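Local structure of proline dehydrogenase (Bradyrhizobium japonicum USDA 110, 3HAZ) at residues E258-L263 and I294-A299. The protein probably oxidises proline to glutamate in two steps, joining an FAD-dependent proline dehydrogenase and an NAD-dependent aldehyde dehydrogenase in one chain. Numbering follows the deposited sequence.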
ATOM      1  N   GLU A 258     -38.042 -43.271  28.183  1.00 31.23           N
ATOM      2  CA  GLU A 258     -37.510 -44.445  27.487  1.00 31.52           C
ATOM      3  C   GLU A 258     -36.036 -44.723  27.779  1.00 31.81           C
ATOM      4  O   GLU A 258     -35.641 -45.874  27.966  1.00 26.92           O
ATOM      5  CB  GLU A 258     -37.721 -44.314  25.973  1.00 31.64           C
ATOM      6  CG  GLU A 258     -39.190 -44.277  25.568  1.00 30.78           C
ATOM      7  CD  GLU A 258     -39.397 -44.041  24.080  1.00 35.00           C
ATOM      8  OE1 GLU A 258     -38.654 -43.229  23.487  1.00 32.25           O
ATOM      9  OE2 GLU A 258     -40.316 -44.660  23.504  1.00 32.73           O
ATOM     10  N   LEU A 259     -35.225 -43.672  27.814  1.00 28.96           N
ATOM     11  CA  LEU A 259     -33.777 -43.831  27.921  1.00 25.30           C
ATOM     12  C   LEU A 259     -33.308 -44.197  29.341  1.00 26.92           C
ATOM     13  O   LEU A 259     -32.468 -45.078  29.523  1.00 23.17           O
ATOM     14  CB  LEU A 259     -33.072 -42.570  27.411  1.00 21.87           C
ATOM     15  CG  LEU A 259     -31.548 -42.499  27.564  1.00 18.62           C
ATOM     16  CD1 LEU A 259     -30.891 -43.800  27.137  1.00 25.38           C
ATOM     17  CD2 LEU A 259     -30.985 -41.314  26.782  1.00 18.27           C
ATOM     18  N   VAL A 260     -33.862 -43.526  30.341  1.00 28.91           N
ATOM     19  CA  VAL A 260     -33.460 -43.754  31.728  1.00 30.11           C
ATOM     20  C   VAL A 260     -33.489 -45.227  32.169  1.00 30.16           C
ATOM     21  O   VAL A 260     -32.518 -45.713  32.750  1.00 29.15           O
ATOM     22  CB  VAL A 260     -34.270 -42.872  32.708  1.00 31.45           C
ATOM     23  CG1 VAL A 260     -33.976 -43.262  34.152  1.00 28.59           C
ATOM     24  CG2 VAL A 260     -33.957 -41.399  32.467  1.00 29.35           C
ATOM     25  N   PRO A 261     -34.593 -45.944  31.905  1.00 32.47           N
ATOM     26  CA  PRO A 261     -34.589 -47.342  32.350  1.00 32.70           C
ATOM     27  C   PRO A 261     -33.497 -48.140  31.653  1.00 29.86           C
ATOM     28  O   PRO A 261     -32.939 -49.063  32.244  1.00 30.11           O
ATOM     29  CB  PRO A 261     -35.975 -47.860  31.928  1.00 36.66           C
ATOM     30  CG  PRO A 261     -36.813 -46.624  31.735  1.00 30.62           C
ATOM     31  CD  PRO A 261     -35.868 -45.560  31.273  1.00 26.97           C
ATOM     32  N   GLN A 262     -33.201 -47.788  30.408  1.00 29.67           N
ATOM     33  CA  GLN A 262     -32.144 -48.461  29.666  1.00 28.04           C
ATOM     34  C   GLN A 262     -30.778 -48.217  30.306  1.00 24.09           C
ATOM     35  O   GLN A 262     -30.025 -49.159  30.552  1.00 28.81           O
ATOM     36  CB  GLN A 262     -32.136 -47.994  28.205  1.00 29.31           C
ATOM     37  CG  GLN A 262     -33.505 -47.996  27.547  1.00 32.01           C
ATOM     38  CD  GLN A 262     -33.949 -49.366  27.081  1.00 47.22           C
ATOM     39  OE1 GLN A 262     -33.472 -50.396  27.567  1.00 39.39           O
ATOM     40  NE2 GLN A 262     -34.879 -49.386  26.131  1.00 57.92           N
ATOM     41  N   LEU A 263     -30.461 -46.950  30.568  1.00 25.53           N
ATOM     42  CA  LEU A 263     -29.185 -46.583  31.180  1.00 26.43           C
ATOM     43  C   LEU A 263     -29.082 -47.163  32.582  1.00 26.45           C
ATOM     44  O   LEU A 263     -28.000 -47.532  33.031  1.00 29.75           O
ATOM     45  CB  LEU A 263     -29.024 -45.059  31.255  1.00 28.65           C
ATOM     46  CG  LEU A 263     -27.624 -44.574  31.659  1.00 26.03           C
ATOM     47  CD1 LEU A 263     -26.591 -44.936  30.592  1.00 21.53           C
ATOM     48  CD2 LEU A 263     -27.590 -43.075  31.947  1.00 21.27           C
ATOM     49  N   ILE A 294     -28.907 -38.409  33.258  1.00 23.94           N
ATOM     50  CA  ILE A 294     -27.927 -38.912  34.220  1.00 26.52           C
ATOM     51  C   ILE A 294     -28.411 -38.766  35.664  1.00 30.50           C
ATOM     52  O   ILE A 294     -28.210 -39.665  36.485  1.00 27.48           O
ATOM     53  CB  ILE A 294     -26.558 -38.210  34.044  1.00 17.65           C
ATOM     54  CG1 ILE A 294     -25.875 -38.707  32.771  1.00 18.03           C
ATOM     55  CG2 ILE A 294     -25.661 -38.450  35.236  1.00 21.26           C
ATOM     56  CD1 ILE A 294     -24.599 -37.959  32.423  1.00 21.87           C
ATOM     57  N   ALA A 295     -29.054 -37.642  35.965  1.00 30.29           N
ATOM     58  CA  ALA A 295     -29.547 -37.384  37.313  1.00 33.05           C
ATOM     59  C   ALA A 295     -30.677 -38.342  37.687  1.00 34.40           C
ATOM     60  O   ALA A 295     -30.720 -38.852  38.806  1.00 28.58           O
ATOM     61  CB  ALA A 295     -30.016 -35.936  37.447  1.00 25.76           C
ATOM     62  N   ALA A 296     -31.597 -38.574  36.757  1.00 32.94           N
ATOM     63  CA  ALA A 296     -32.726 -39.463  37.028  1.00 32.40           C
ATOM     64  C   ALA A 296     -32.241 -40.902  37.189  1.00 27.80           C
ATOM     65  O   ALA A 296     -32.753 -41.656  38.010  1.00 25.21           O
ATOM     66  CB  ALA A 296     -33.773 -39.361  35.928  1.00 26.45           C
ATOM     67  N   THR A 297     -31.235 -41.274  36.408  1.00 18.29           N
ATOM     68  CA  THR A 297     -30.656 -42.595  36.529  1.00 23.36           C
ATOM     69  C   THR A 297     -29.969 -42.758  37.880  1.00 24.19           C
ATOM     70  O   THR A 297     -30.187 -43.744  38.586  1.00 25.55           O
ATOM     71  CB  THR A 297     -29.635 -42.846  35.414  1.00 25.91           C
ATOM     72  OG1 THR A 297     -30.272 -42.649  34.144  1.00 24.27           O
ATOM     73  CG2 THR A 297     -29.093 -44.265  35.502  1.00 26.11           C
ATOM     74  N   LEU A 298     -29.135 -41.783  38.230  1.00 24.88           N
ATOM     75  CA  LEU A 298     -28.339 -41.858  39.446  1.00 25.70           C
ATOM     76  C   LEU A 298     -29.234 -41.912  40.674  1.00 30.89           C
ATOM     77  O   LEU A 298     -28.862 -42.476  41.697  1.00 31.43           O
ATOM     78  CB  LEU A 298     -27.383 -40.662  39.545  1.00 29.88           C
ATOM     79  CG  LEU A 298     -26.527 -40.592  40.814  1.00 32.35           C
ATOM     80  CD1 LEU A 298     -25.505 -41.728  40.844  1.00 23.90           C
ATOM     81  CD2 LEU A 298     -25.831 -39.239  40.950  1.00 36.45           C
ATOM     82  N   ALA A 299     -30.420 -41.323  40.569  1.00 29.32           N
ATOM     83  CA  ALA A 299     -31.326 -41.250  41.707  1.00 32.33           C
ATOM     84  C   ALA A 299     -31.899 -42.607  42.111  1.00 36.81           C
ATOM     85  O   ALA A 299     -32.355 -42.775  43.237  1.00 35.47           O
ATOM     86  CB  ALA A 299     -32.441 -40.275  41.424  1.00 27.34           C
TER
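Val-260 and Thr-297 face each other where the helical segments 258-263 and 294-299 cross at -49°, their local axes 9.1 Å apart and the CA atoms of these two residues separated by 5.7 Å. The short side chains of Thr-297, Val-260 and Ala-296 suit so near an approach. The side chains of Val-260 and Thr-297 pass alongside one another, pointing in opposite senses, and the valine divides its two methyls between neighbours: CG1, turned anti to the backbone N (chi1 172°), lies 3.8 Å from Thr-297 OG1, while CG2 meets Ala-296 CB at 4.0 Å. One turn further on, Leu-263 crosses Thr-297 at about a right angle. Its CD2 comes within 3.5 Å of Thr-297 OG1 and also touches CB and CG2, so this branch lies against all three atoms of the threonine side chain. That hydroxyl can sit among aliphatic groups because OG1 hydrogen-bonds back to the carbonyl oxygen of Val-293 in its own helix, which satisfies a buried polar atom. An alanine in place of Leu-263 would probably strip Thr-297 of much of its apolar cover, open a gap beside its CB and CG2, and lose the packing on Leu-240 and Leu-243. Ile-294 packs inward on strand 309-314. Helices 252-272 and 287-298 follow one another along the chain with parallel strand 276-279 between them, and their side-by-side packing outside the strands is characteristic of the beta/alpha (TIM-type) barrel of the proline dehydrogenase domain.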